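Long-range contacts in squalene synthase HpnC (Alicyclobacillus acidocaldarius subsp. acidocaldarius, PDB 4HD1), which probably acts in forming squalene from prenyl diphosphates, as an all-helical transferase of the squalene/phytoene synthase family: residues F106-E111 / C132-D137; V139-L144 / L157-C162; T163-A168 / A222-G227; A188-F193 / R210-L215. All blocks are in the same frame, centred on the assembly; numbering follows the deposited sequence.

Contact 1 of 4, residues F106-E111 / C132-D137; sequences FLRLIE and CRYSAD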
loop_
_atom_site.group_PDB
_atom_site.type_symbol
_atom_site.label_atom_id
_atom_site.label_comp_id
_atom_site.label_asym_id
_atom_site.label_seq_id
_atom_site.Cartn_x
_atom_site.Cartn_y
_atom_site.Cartn_z
ATOM N N PHE A 106 -6.566 9.390 1.218
ATOM C CA PHE A 106 -5.786 10.067 0.181
ATOM C C PHE A 106 -4.692 10.943 0.795
ATOM O O PHE A 106 -3.533 10.875 0.371
ATOM C CB PHE A 106 -6.688 10.901 -0.723
ATOM C CG PHE A 106 -7.615 10.082 -1.569
ATOM C CD1 PHE A 106 -7.170 9.502 -2.751
ATOM C CD2 PHE A 106 -8.938 9.893 -1.186
ATOM C CE1 PHE A 106 -8.027 8.742 -3.533
ATOM C CE2 PHE A 106 -9.798 9.141 -1.965
ATOM C CZ PHE A 106 -9.343 8.562 -3.142
ATOM N N LEU A 107 -5.066 11.742 1.798
ATOM C CA LEU A 107 -4.113 12.578 2.540
ATOM C C LEU A 107 -3.040 11.754 3.256
ATOM O O LEU A 107 -1.928 12.223 3.445
ATOM C CB LEU A 107 -4.835 13.471 3.558
ATOM C CG LEU A 107 -5.792 14.557 3.061
ATOM C CD1 LEU A 107 -6.605 15.110 4.224
ATOM C CD2 LEU A 107 -5.055 15.679 2.346
ATOM N N ARG A 108 -3.375 10.531 3.653
ATOM C CA ARG A 108 -2.409 9.666 4.332
ATOM C C ARG A 108 -1.379 9.079 3.377
ATOM O O ARG A 108 -0.207 8.938 3.729
ATOM C CB ARG A 108 -3.110 8.575 5.134
ATOM C CG ARG A 108 -3.666 9.118 6.430
ATOM C CD ARG A 108 -4.298 8.045 7.286
ATOM N NE ARG A 108 -4.526 8.556 8.634
ATOM C CZ ARG A 108 -5.158 7.892 9.597
ATOM N NH1 ARG A 108 -5.639 6.675 9.373
ATOM N NH2 ARG A 108 -5.312 8.449 10.789
ATOM N N LEU A 109 -1.817 8.759 2.166
ATOM C CA LEU A 109 -0.913 8.267 1.133
ATOM C C LEU A 109 0.093 9.333 0.728
ATOM O O LEU A 109 1.247 9.014 0.429
ATOM C CB LEU A 109 -1.700 7.791 -0.085
ATOM C CG LEU A 109 -2.374 6.443 0.131
ATOM C CD1 LEU A 109 -3.495 6.252 -0.879
ATOM C CD2 LEU A 109 -1.354 5.308 0.074
ATOM N N ILE A 110 -0.365 10.587 0.716
ATOM C CA ILE A 110 0.485 11.753 0.456
ATOM C C ILE A 110 1.496 11.909 1.592
ATOM O O ILE A 110 2.686 12.098 1.348
ATOM C CB ILE A 110 -0.356 13.044 0.268
ATOM C CG1 ILE A 110 -1.050 13.021 -1.099
ATOM C CG2 ILE A 110 0.505 14.298 0.414
ATOM C CD1 ILE A 110 -2.063 14.125 -1.311
ATOM N N GLU A 111 1.003 11.805 2.825
ATOM C CA GLU A 111 1.832 11.874 4.026
ATOM C C GLU A 111 2.853 10.733 4.102
ATOM O O GLU A 111 3.947 10.931 4.615
ATOM C CB GLU A 111 0.944 11.914 5.281
ATOM C CG GLU A 111 1.675 11.899 6.623
ATOM C CD GLU A 111 2.377 13.206 6.961
ATOM O OE1 GLU A 111 2.294 14.175 6.169
ATOM O OE2 GLU A 111 3.021 13.263 8.034
ATOM N N CYS A 132 3.128 2.074 8.356
ATOM C CA CYS A 132 2.147 1.275 7.615
ATOM C C CYS A 132 0.750 1.888 7.587
ATOM O O CYS A 132 0.023 1.716 6.607
ATOM C CB CYS A 132 2.085 -0.146 8.167
ATOM S SG CYS A 132 3.587 -1.086 7.837
ATOM N N ARG A 133 0.387 2.609 8.650
ATOM C CA ARG A 133 -0.896 3.320 8.708
ATOM C C ARG A 133 -1.033 4.402 7.627
ATOM O O ARG A 133 -2.138 4.896 7.375
ATOM C CB ARG A 133 -1.124 3.923 10.095
ATOM C CG ARG A 133 -1.469 2.893 11.164
ATOM C CD ARG A 133 -1.490 3.491 12.565
ATOM N NE ARG A 133 -2.506 4.535 12.701
ATOM C CZ ARG A 133 -2.260 5.844 12.679
ATOM N NH1 ARG A 133 -1.017 6.294 12.539
ATOM N NH2 ARG A 133 -3.260 6.707 12.805
ATOM N N TYR A 134 0.084 4.757 6.989
ATOM C CA TYR A 134 0.092 5.792 5.952
ATOM C C TYR A 134 0.402 5.214 4.584
ATOM O O TYR A 134 -0.158 5.657 3.586
ATOM C CB TYR A 134 1.076 6.926 6.300
ATOM C CG TYR A 134 0.673 7.670 7.553
ATOM C CD1 TYR A 134 -0.122 8.817 7.484
ATOM C CD2 TYR A 134 1.052 7.205 8.814
ATOM C CE1 TYR A 134 -0.518 9.484 8.634
ATOM C CE2 TYR A 134 0.663 7.864 9.968
ATOM C CZ TYR A 134 -0.116 9.001 9.873
ATOM O OH TYR A 134 -0.494 9.651 11.021
ATOM N N SER A 135 1.285 4.222 4.544
ATOM C CA SER A 135 1.740 3.657 3.281
ATOM C C SER A 135 0.886 2.494 2.787
ATOM O O SER A 135 0.778 2.287 1.585
ATOM C CB SER A 135 3.196 3.209 3.392
ATOM O OG SER A 135 3.384 2.394 4.533
ATOM N N ALA A 136 0.286 1.736 3.702
ATOM C CA ALA A 136 -0.376 0.484 3.325
ATOM C C ALA A 136 -1.869 0.506 3.580
ATOM O O ALA A 136 -2.656 0.296 2.650
ATOM C CB ALA A 136 0.270 -0.699 4.037
ATOM N N ASP A 137 -2.252 0.762 4.833
ATOM C CA ASP A 137 -3.668 0.806 5.245
ATOM C C ASP A 137 -4.600 1.629 4.335
ATOM O O ASP A 137 -5.719 1.194 4.070
ATOM C CB ASP A 137 -3.816 1.323 6.680
ATOM C CG ASP A 137 -3.167 0.415 7.716
ATOM O OD1 ASP A 137 -2.565 -0.625 7.340
ATOM O OD2 ASP A 137 -3.268 0.759 8.921
#

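Contact 2 of 4, residues V139-L144 / L157-C162; sequences VGRLVL and LSDATC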
loop_
_atom_site.group_PDB
_atom_site.type_symbol
_atom_site.label_atom_id
_atom_site.label_comp_id
_atom_site.label_asym_id
_atom_site.label_seq_id
_atom_site.Cartn_x
_atom_site.Cartn_y
_atom_site.Cartn_z
ATOM N N VAL A 139 -4.851 2.142 1.184
ATOM C CA VAL A 139 -5.268 1.442 -0.041
ATOM C C VAL A 139 -6.459 0.526 0.246
ATOM O O VAL A 139 -7.496 0.586 -0.447
ATOM C CB VAL A 139 -4.120 0.613 -0.654
ATOM C CG1 VAL A 139 -4.554 0.024 -1.990
ATOM C CG2 VAL A 139 -2.871 1.475 -0.843
ATOM N N GLY A 140 -6.298 -0.313 1.275
ATOM C CA GLY A 140 -7.338 -1.224 1.734
ATOM C C GLY A 140 -8.634 -0.509 2.048
ATOM O O GLY A 140 -9.708 -0.963 1.652
ATOM N N ARG A 141 -8.534 0.622 2.739
ATOM C CA ARG A 141 -9.710 1.422 3.090
ATOM C C ARG A 141 -10.474 1.960 1.867
ATOM O O ARG A 141 -11.715 1.923 1.834
ATOM C CB ARG A 141 -9.319 2.547 4.051
ATOM C CG ARG A 141 -8.872 2.008 5.402
ATOM C CD ARG A 141 -8.473 3.090 6.391
ATOM N NE ARG A 141 -8.322 2.494 7.716
ATOM C CZ ARG A 141 -8.474 3.143 8.868
ATOM N NH1 ARG A 141 -8.768 4.437 8.883
ATOM N NH2 ARG A 141 -8.329 2.490 10.013
ATOM N N LEU A 142 -9.728 2.435 0.867
ATOM C CA LEU A 142 -10.311 2.904 -0.391
ATOM C C LEU A 142 -10.952 1.765 -1.191
ATOM O O LEU A 142 -12.011 1.952 -1.794
ATOM C CB LEU A 142 -9.269 3.647 -1.239
ATOM C CG LEU A 142 -8.716 4.946 -0.637
ATOM C CD1 LEU A 142 -7.539 5.478 -1.438
ATOM C CD2 LEU A 142 -9.801 6.009 -0.482
ATOM N N VAL A 143 -10.311 0.596 -1.189
ATOM C CA VAL A 143 -10.871 -0.594 -1.828
ATOM C C VAL A 143 -12.220 -0.981 -1.196
ATOM O O VAL A 143 -13.192 -1.244 -1.916
ATOM C CB VAL A 143 -9.862 -1.775 -1.833
ATOM C CG1 VAL A 143 -10.553 -3.104 -2.138
ATOM C CG2 VAL A 143 -8.741 -1.505 -2.837
ATOM N N LEU A 144 -12.286 -0.988 0.138
ATOM C CA LEU A 144 -13.555 -1.224 0.838
ATOM C C LEU A 144 -14.575 -0.175 0.419
ATOM O O LEU A 144 -15.738 -0.499 0.159
ATOM C CB LEU A 144 -13.377 -1.192 2.361
ATOM C CG LEU A 144 -12.625 -2.342 3.033
ATOM C CD1 LEU A 144 -12.449 -2.044 4.517
ATOM C CD2 LEU A 144 -13.357 -3.663 2.820
ATOM N N LEU A 157 -10.031 -4.616 10.246
ATOM C CA LEU A 157 -9.601 -5.903 9.697
ATOM C C LEU A 157 -8.785 -5.742 8.406
ATOM O O LEU A 157 -7.809 -6.465 8.181
ATOM C CB LEU A 157 -10.821 -6.791 9.442
ATOM C CG LEU A 157 -11.684 -7.112 10.663
ATOM C CD1 LEU A 157 -13.005 -7.720 10.224
ATOM C CD2 LEU A 157 -10.951 -8.047 11.624
ATOM N N SER A 158 -9.197 -4.794 7.564
ATOM C CA SER A 158 -8.459 -4.460 6.346
ATOM C C SER A 158 -7.035 -4.021 6.691
ATOM O O SER A 158 -6.067 -4.515 6.099
ATOM C CB SER A 158 -9.195 -3.374 5.552
ATOM O OG SER A 158 -8.376 -2.834 4.533
ATOM N N ASP A 159 -6.914 -3.122 7.670
ATOM C CA ASP A 159 -5.605 -2.632 8.112
ATOM C C ASP A 159 -4.671 -3.771 8.551
ATOM O O ASP A 159 -3.476 -3.755 8.222
ATOM C CB ASP A 159 -5.750 -1.596 9.231
ATOM C CG ASP A 159 -6.506 -0.335 8.790
ATOM O OD1 ASP A 159 -6.702 -0.090 7.566
ATOM O OD2 ASP A 159 -6.911 0.423 9.699
ATOM N N ALA A 160 -5.202 -4.763 9.270
ATOM C CA ALA A 160 -4.391 -5.912 9.673
ATOM C C ALA A 160 -3.759 -6.576 8.445
ATOM O O ALA A 160 -2.574 -6.916 8.454
ATOM C CB ALA A 160 -5.217 -6.916 10.476
ATOM N N THR A 161 -4.545 -6.730 7.383
ATOM C CA THR A 161 -4.074 -7.369 6.154
ATOM C C THR A 161 -3.098 -6.491 5.369
ATOM O O THR A 161 -2.010 -6.952 4.983
ATOM C CB THR A 161 -5.252 -7.759 5.248
ATOM O OG1 THR A 161 -6.132 -8.611 5.980
ATOM C CG2 THR A 161 -4.764 -8.498 4.005
ATOM N N CYS A 162 -3.489 -5.240 5.124
ATOM C CA CYS A 162 -2.621 -4.301 4.419
ATOM C C CYS A 162 -1.252 -4.160 5.124
ATOM O O CYS A 162 -0.209 -4.234 4.475
ATOM C CB CYS A 162 -3.326 -2.959 4.203
ATOM S SG CYS A 162 -4.548 -3.006 2.866
#

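Contact 3 of 4, residues T163-A168 / A222-G227; sequences TALQVA and ALFDEG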
loop_
_atom_site.group_PDB
_atom_site.type_symbol
_atom_site.label_atom_id
_atom_site.label_comp_id
_atom_site.label_asym_id
_atom_site.label_seq_id
_atom_site.Cartn_x
_atom_site.Cartn_y
_atom_site.Cartn_z
ATOM N N THR A 163 -1.262 -4.016 6.449
ATOM C CA THR A 163 -0.021 -3.963 7.240
ATOM C C THR A 163 0.786 -5.268 7.164
ATOM O O THR A 163 2.015 -5.233 6.983
ATOM C CB THR A 163 -0.308 -3.603 8.711
ATOM O OG1 THR A 163 -0.800 -2.260 8.774
ATOM C CG2 THR A 163 0.944 -3.728 9.577
ATOM N N ALA A 164 0.104 -6.406 7.296
ATOM C CA ALA A 164 0.762 -7.703 7.175
ATOM C C ALA A 164 1.509 -7.784 5.851
ATOM O O ALA A 164 2.654 -8.229 5.800
ATOM C CB ALA A 164 -0.247 -8.840 7.287
ATOM N N LEU A 165 0.854 -7.326 4.788
ATOM C CA LEU A 165 1.402 -7.404 3.442
ATOM C C LEU A 165 2.657 -6.539 3.278
ATOM O O LEU A 165 3.664 -6.988 2.704
ATOM C CB LEU A 165 0.325 -7.012 2.429
ATOM C CG LEU A 165 0.374 -7.521 0.987
ATOM C CD1 LEU A 165 0.808 -8.974 0.865
ATOM C CD2 LEU A 165 -1.000 -7.327 0.370
ATOM N N GLN A 166 2.609 -5.313 3.799
ATOM C CA GLN A 166 3.764 -4.440 3.738
ATOM C C GLN A 166 4.943 -5.001 4.535
ATOM O O GLN A 166 6.089 -4.934 4.078
ATOM C CB GLN A 166 3.441 -3.017 4.189
ATOM C CG GLN A 166 4.630 -2.091 3.960
ATOM C CD GLN A 166 4.293 -0.621 4.008
ATOM O OE1 GLN A 166 3.485 -0.137 3.227
ATOM N NE2 GLN A 166 4.948 0.109 4.908
ATOM N N VAL A 167 4.675 -5.560 5.711
ATOM C CA VAL A 167 5.758 -6.155 6.494
ATOM C C VAL A 167 6.381 -7.334 5.742
ATOM O O VAL A 167 7.594 -7.379 5.563
ATOM C CB VAL A 167 5.328 -6.544 7.921
ATOM C CG1 VAL A 167 6.440 -7.309 8.621
ATOM C CG2 VAL A 167 4.976 -5.299 8.723
ATOM N N ALA A 168 5.548 -8.261 5.275
ATOM C CA ALA A 168 6.024 -9.391 4.467
ATOM C C ALA A 168 6.944 -8.927 3.336
ATOM O O ALA A 168 8.019 -9.501 3.127
ATOM C CB ALA A 168 4.852 -10.194 3.906
ATOM N N ALA A 222 0.249 -13.338 12.209
ATOM C CA ALA A 222 -0.839 -13.057 13.149
ATOM C C ALA A 222 -1.778 -11.993 12.592
ATOM O O ALA A 222 -2.997 -12.070 12.779
ATOM C CB ALA A 222 -0.286 -12.629 14.502
ATOM N N LEU A 223 -1.210 -11.010 11.899
ATOM C CA LEU A 223 -2.012 -9.979 11.240
ATOM C C LEU A 223 -2.841 -10.525 10.067
ATOM O O LEU A 223 -4.016 -10.176 9.921
ATOM C CB LEU A 223 -1.146 -8.783 10.826
ATOM C CG LEU A 223 -0.658 -7.919 12.004
ATOM C CD1 LEU A 223 0.450 -6.970 11.558
ATOM C CD2 LEU A 223 -1.808 -7.168 12.685
ATOM N N PHE A 224 -2.237 -11.384 9.250
ATOM C CA PHE A 224 -2.994 -12.131 8.245
ATOM C C PHE A 224 -4.160 -12.910 8.864
ATOM O O PHE A 224 -5.289 -12.804 8.387
ATOM C CB PHE A 224 -2.088 -13.066 7.430
ATOM C CG PHE A 224 -1.319 -12.363 6.352
ATOM C CD1 PHE A 224 -1.979 -11.578 5.406
ATOM C CD2 PHE A 224 0.067 -12.481 6.272
ATOM C CE1 PHE A 224 -1.270 -10.920 4.413
ATOM C CE2 PHE A 224 0.780 -11.821 5.277
ATOM C CZ PHE A 224 0.109 -11.042 4.348
ATOM N N ASP A 225 -3.880 -13.667 9.930
ATOM C CA ASP A 225 -4.901 -14.455 10.636
ATOM C C ASP A 225 -6.070 -13.606 11.123
ATOM O O ASP A 225 -7.220 -14.001 10.992
ATOM C CB ASP A 225 -4.293 -15.202 11.828
ATOM C CG ASP A 225 -3.282 -16.257 11.415
ATOM O OD1 ASP A 225 -3.136 -16.518 10.200
ATOM O OD2 ASP A 225 -2.630 -16.827 12.320
ATOM N N GLU A 226 -5.768 -12.441 11.689
ATOM C CA GLU A 226 -6.805 -11.499 12.103
ATOM C C GLU A 226 -7.531 -10.882 10.892
ATOM O O GLU A 226 -8.753 -10.723 10.907
ATOM C CB GLU A 226 -6.207 -10.409 12.997
ATOM C CG GLU A 226 -7.235 -9.610 13.783
ATOM C CD GLU A 226 -6.671 -8.338 14.412
ATOM O OE1 GLU A 226 -5.432 -8.121 14.386
ATOM O OE2 GLU A 226 -7.483 -7.544 14.939
ATOM N N GLY A 227 -6.782 -10.551 9.845
ATOM C CA GLY A 227 -7.362 -9.917 8.652
ATOM C C GLY A 227 -8.363 -10.783 7.912
ATOM O O GLY A 227 -9.398 -10.298 7.434
#

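Contact 4 of 4, residues A188-F193 / R210-L215; sequences ADLEQF and RRCIAL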
loop_
_atom_site.group_PDB
_atom_site.type_symbol
_atom_site.label_atom_id
_atom_site.label_comp_id
_atom_site.label_asym_id
_atom_site.label_seq_id
_atom_site.Cartn_x
_atom_site.Cartn_y
_atom_site.Cartn_z
ATOM N N ALA A 188 14.986 -2.039 17.992
ATOM C CA ALA A 188 14.758 -2.739 19.260
ATOM C C ALA A 188 14.563 -4.244 19.091
ATOM O O ALA A 188 14.985 -5.023 19.942
ATOM C CB ALA A 188 13.583 -2.124 20.007
ATOM N N ASP A 189 13.934 -4.647 17.988
ATOM C CA ASP A 189 13.720 -6.068 17.700
ATOM C C ASP A 189 15.019 -6.776 17.317
ATOM O O ASP A 189 15.159 -7.981 17.537
ATOM C CB ASP A 189 12.665 -6.264 16.606
ATOM C CG ASP A 189 11.306 -5.696 16.986
ATOM O OD1 ASP A 189 11.101 -5.326 18.159
ATOM O OD2 ASP A 189 10.433 -5.612 16.101
ATOM N N LEU A 190 15.963 -6.029 16.746
ATOM C CA LEU A 190 17.296 -6.561 16.473
ATOM C C LEU A 190 18.100 -6.688 17.757
ATOM O O LEU A 190 18.761 -7.704 17.981
ATOM C CB LEU A 190 18.044 -5.693 15.465
ATOM C CG LEU A 190 17.685 -5.939 13.999
ATOM C CD1 LEU A 190 18.166 -4.784 13.127
ATOM C CD2 LEU A 190 18.246 -7.269 13.507
ATOM N N GLU A 191 18.026 -5.659 18.598
ATOM C CA GLU A 191 18.743 -5.633 19.875
ATOM C C GLU A 191 18.191 -6.640 20.878
ATOM O O GLU A 191 18.938 -7.150 21.716
ATOM C CB GLU A 191 18.736 -4.229 20.475
ATOM C CG GLU A 191 19.629 -3.250 19.732
ATOM C CD GLU A 191 19.375 -1.804 20.118
ATOM O OE1 GLU A 191 18.240 -1.481 20.537
ATOM O OE2 GLU A 191 20.316 -0.985 19.989
ATOM N N GLN A 192 16.893 -6.930 20.782
ATOM C CA GLN A 192 16.256 -7.929 21.637
ATOM C C GLN A 192 16.944 -9.286 21.506
ATOM O O GLN A 192 16.999 -10.050 22.465
ATOM C CB GLN A 192 14.771 -8.064 21.305
ATOM C CG GLN A 192 13.986 -8.886 22.315
ATOM C CD GLN A 192 12.888 -9.706 21.670
ATOM O OE1 GLN A 192 12.080 -9.192 20.896
ATOM N NE2 GLN A 192 12.849 -10.993 21.992
ATOM N N PHE A 193 17.472 -9.572 20.316
ATOM C CA PHE A 193 18.207 -10.814 20.071
ATOM C C PHE A 193 19.721 -10.608 19.940
ATOM O O PHE A 193 20.418 -11.427 19.336
ATOM C CB PHE A 193 17.647 -11.531 18.838
ATOM C CG PHE A 193 16.206 -11.925 18.972
ATOM C CD1 PHE A 193 15.841 -13.040 19.724
ATOM C CD2 PHE A 193 15.209 -11.183 18.347
ATOM C CE1 PHE A 193 14.511 -13.405 19.849
ATOM C CE2 PHE A 193 13.878 -11.543 18.469
ATOM C CZ PHE A 193 13.529 -12.656 19.220
ATOM N N ARG A 210 18.460 -13.644 12.239
ATOM C CA ARG A 210 17.490 -14.669 11.843
ATOM C C ARG A 210 16.299 -14.760 12.800
ATOM O O ARG A 210 15.161 -14.940 12.361
ATOM C CB ARG A 210 18.174 -16.029 11.695
ATOM C CG ARG A 210 19.066 -16.135 10.466
ATOM C CD ARG A 210 19.951 -17.369 10.525
ATOM N NE ARG A 210 20.862 -17.443 9.382
ATOM C CZ ARG A 210 20.638 -18.149 8.274
ATOM N NH1 ARG A 210 19.526 -18.862 8.139
ATOM N NH2 ARG A 210 21.533 -18.146 7.295
ATOM N N ARG A 211 16.567 -14.621 14.098
ATOM C CA ARG A 211 15.517 -14.611 15.118
ATOM C C ARG A 211 14.656 -13.354 15.054
ATOM O O ARG A 211 13.460 -13.404 15.337
ATOM C CB ARG A 211 16.108 -14.770 16.518
ATOM C CG ARG A 211 16.460 -16.201 16.878
ATOM C CD ARG A 211 16.928 -16.321 18.319
ATOM N NE ARG A 211 17.214 -17.711 18.669
ATOM C CZ ARG A 211 18.393 -18.309 18.504
ATOM N NH1 ARG A 211 19.426 -17.644 17.995
ATOM N NH2 ARG A 211 18.541 -19.579 18.851
ATOM N N CYS A 212 15.265 -12.231 14.686
ATOM C CA CYS A 212 14.530 -10.980 14.522
ATOM C C CYS A 212 13.583 -11.017 13.320
ATOM O O CYS A 212 12.429 -10.590 13.422
ATOM C CB CYS A 212 15.485 -9.800 14.393
ATOM S SG CYS A 212 14.624 -8.247 14.079
ATOM N N ILE A 213 14.083 -11.513 12.188
ATOM C CA ILE A 213 13.272 -11.729 10.992
ATOM C C ILE A 213 12.095 -12.650 11.336
ATOM O O ILE A 213 10.951 -12.358 10.978
ATOM C CB ILE A 213 14.100 -12.332 9.827
ATOM C CG1 ILE A 213 15.372 -11.510 9.543
ATOM C CG2 ILE A 213 13.248 -12.489 8.573
ATOM C CD1 ILE A 213 15.168 -10.152 8.893
ATOM N N ALA A 214 12.382 -13.740 12.050
ATOM C CA ALA A 214 11.351 -14.681 12.501
ATOM C C ALA A 214 10.268 -14.003 13.333
ATOM O O ALA A 214 9.089 -14.273 13.139
ATOM C CB ALA A 214 11.972 -15.844 13.265
ATOM N N LEU A 215 10.668 -13.113 14.239
ATOM C CA LEU A 215 9.708 -12.360 15.043
ATOM C C LEU A 215 8.765 -11.516 14.178
ATOM O O LEU A 215 7.563 -11.451 14.447
ATOM C CB LEU A 215 10.425 -11.470 16.061
ATOM C CG LEU A 215 9.513 -10.661 16.992
ATOM C CD1 LEU A 215 8.726 -11.573 17.926
ATOM C CD2 LEU A 215 10.302 -9.626 17.781
#

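Contact 1 of 4, residues F106-E111 / C132-D137
Arg108 meets Tyr134 where the two backbones come nearest, with CA atoms 4.9 Å apart. Its CG, anti to the carbonyl carbon (chi1 -77°), stands 3.7 Å from CD1 of Tyr134; the extended chain then runs on to NE, and the guanidinium and ring planes end up 61° apart. At the tip, Arg108 NH2 comes 3.4 Å from Arg133 NH2. Two donors of like charge cannot bond, but each arginine has its own acid, Glu104 for Arg108 and Asp130 for Arg133, which probably offsets the repulsion. The carbonyl O of Arg108 lies at the edge of the Tyr134 ring, in its plane, and 3.5 Å from Tyr134 CB. No hydrogen bond joins the segments: in this all-alpha prenyltransferase fold, helix 104-118 packs on the last turn of helix 125-135 through side chains and close-set backbone carbonyls. Leu109 starts out directed away, yet its CD2 returns to 3.7 Å from Tyr134 O. Glu111 lies beside the tyrosine, pointing the same way; with CG anti to the backbone N (chi1 176°), that atom sits 3.7 Å from Tyr134 CD1. Glu111 OE1 forms a salt bridge with Arg114, while Arg115 makes a cation-pi contact with Tyr134.

Contact 2 of 4, residues V139-L144 / L157-C162
Arg141 grips the carboxylate of Asp159 side-on, one nitrogen to each oxygen. NE donates to OD1 of Asp159 over 3.1 Å, with 152° at the hydrogen, and NH2 of Arg141 pairs with OD2 of Asp159 at a modelled 2.5 Å, a distance so short that its exact value is doubtful. Both oxygens use their syn lone pairs, and the two flat groups are nearly coplanar, although each oxygen is somewhat tilted from the guanidinium plane. This is a bidentate salt bridge, and the paired bonds fix how the two groups are turned against each other.

Beneath it the backbones are close because Gly140 has no side chain. Its CA lies 3.4 Å from Ser158 OG and 3.5 Å from Cys162 SG, and a CB there would collide with both. Ser158 OG is directed to that spot by standing anti to its backbone N (chi1 167°). On the flank of the same serine, CB touches CD1 of Leu144 at 3.7 Å.

Further out, Asp137 packs on both Asp159 and Cys162, while Arg108 of helix 104-118 touches Arg141. The short helical segments approach to 9.0 Å between axes, with 134° between their N-to-C directions, a steeply inclined crossing. Helix 137-146 thus meets helix 152-172 on its glycine side, and helices 41-56 and 104-118 through Val139, Leu142 and Val143.

Contact 3 of 4, residues T163-A168 / A222-G227
The Phe224 ring carries Ala164 CB on one face, almost exactly over its centre: the methyl carbon is 3.5 Å from the ring centroid and only 3° off the normal. Every ring carbon is therefore at a similar distance from this methyl, the signature of a centred CH-pi contact. At the far end of the ring, CZ of Phe224 comes 3.8 Å from Leu165 N, an oblique approach, and 4.1 Å from Leu165 CD1. The phenylalanine reaches this place from a CB directed past the other helix, with CG anti to the carbonyl carbon (chi1 -79°).

Leu223 also packs on Ala164, CB to CB at 3.7 Å, so the small alanine meets both the leucine and the ring. One position back, Thr163 CG2 meets Leu223 CD1 at 3.8 Å, while the threonine hydroxyl is engaged with Asp137 OD1. An alanine in place of Phe224 would remove the ring and would probably leave Ala164 CB without the ring face it packs on, opening a gap beside Leu165.

No hydrogen bond crosses, so the evidence is of apolar packing. The helical segments run nearly antiparallel at 154°, their axes 9.0 Å apart at closest. Helix 236-257 touches both segments, its Leu253 meeting Phe224 and Ala168, and helix 125-135 meets Thr163 and Leu223.

Contact 4 of 4, residues A188-F193 / R210-L215
Cys212 forms the tight part of the contact, pressed against the backbone and side chains of Asp189 and Leu190. Its SG stands anti to the backbone N (chi1 176°), 3.5 Å from Asp189 O and 3.8 Å from Leu190 CD2. The leucine starts out directed away from the other segment, and its end comes back to the sulfur; Val185 touches both Leu190 and Cys212. Asp189 contributes its CB to the same sulfur, while its OD2 turns to a salt bridge with Arg219, farther along helix 207-227.

Toward solvent the packing changes to a layered group around Phe193. Arg211 CB lies over one face of the ring, 3.8 Å from the centroid and 17° off the normal, as a CH-pi contact offset toward the rim. Over the opposite face sits Gln192 CD, also offset. Leu215 CD2 comes in at the edge, 4.1 Å from Phe193 CE2, and is 3.6 Å from Gln192 OE1. Arg211 touches the ring with its CB and CD, and its charged end leads away from the contact. An alanine in place of Phe193 would probably leave the aliphatic part of Arg211 without its aromatic partner, Leu215 CD2 without the ring edge, and the amide of Gln192 more free to turn.

The centre of the contact lies about 24 Å from the centre of the chain. At this periphery of the all-alpha fold, the short helix 187-191 and the residues after it pack on the early turns of the long helix 207-227, with the short helix 197-201 between them in sequence and touching Leu190.

Contact 3 is the most buried of the four and is purely apolar; contact 2 is partly buried, joining a close glycine crossing to a salt bridge. Contact 1 is a surface contact in which charged chains flank a tyrosine, and contact 4 is an outlying one, part buried sulfur packing and part aromatic packing with Gln192 and Arg211 on the solvent side. Contacts 2 and 3 share helix 152-172; contacts 3 and 4 share helix 207-227, but their nearest atoms are about 7 Å apart, with no touch. Asp137 hydrogen-bonds Thr163 and Ser135 hydrogen-bonds Gln166, so helix 152-172 is also touched by contact 1. Along the chain, contact 4 is nested within the loop closed by contact 3.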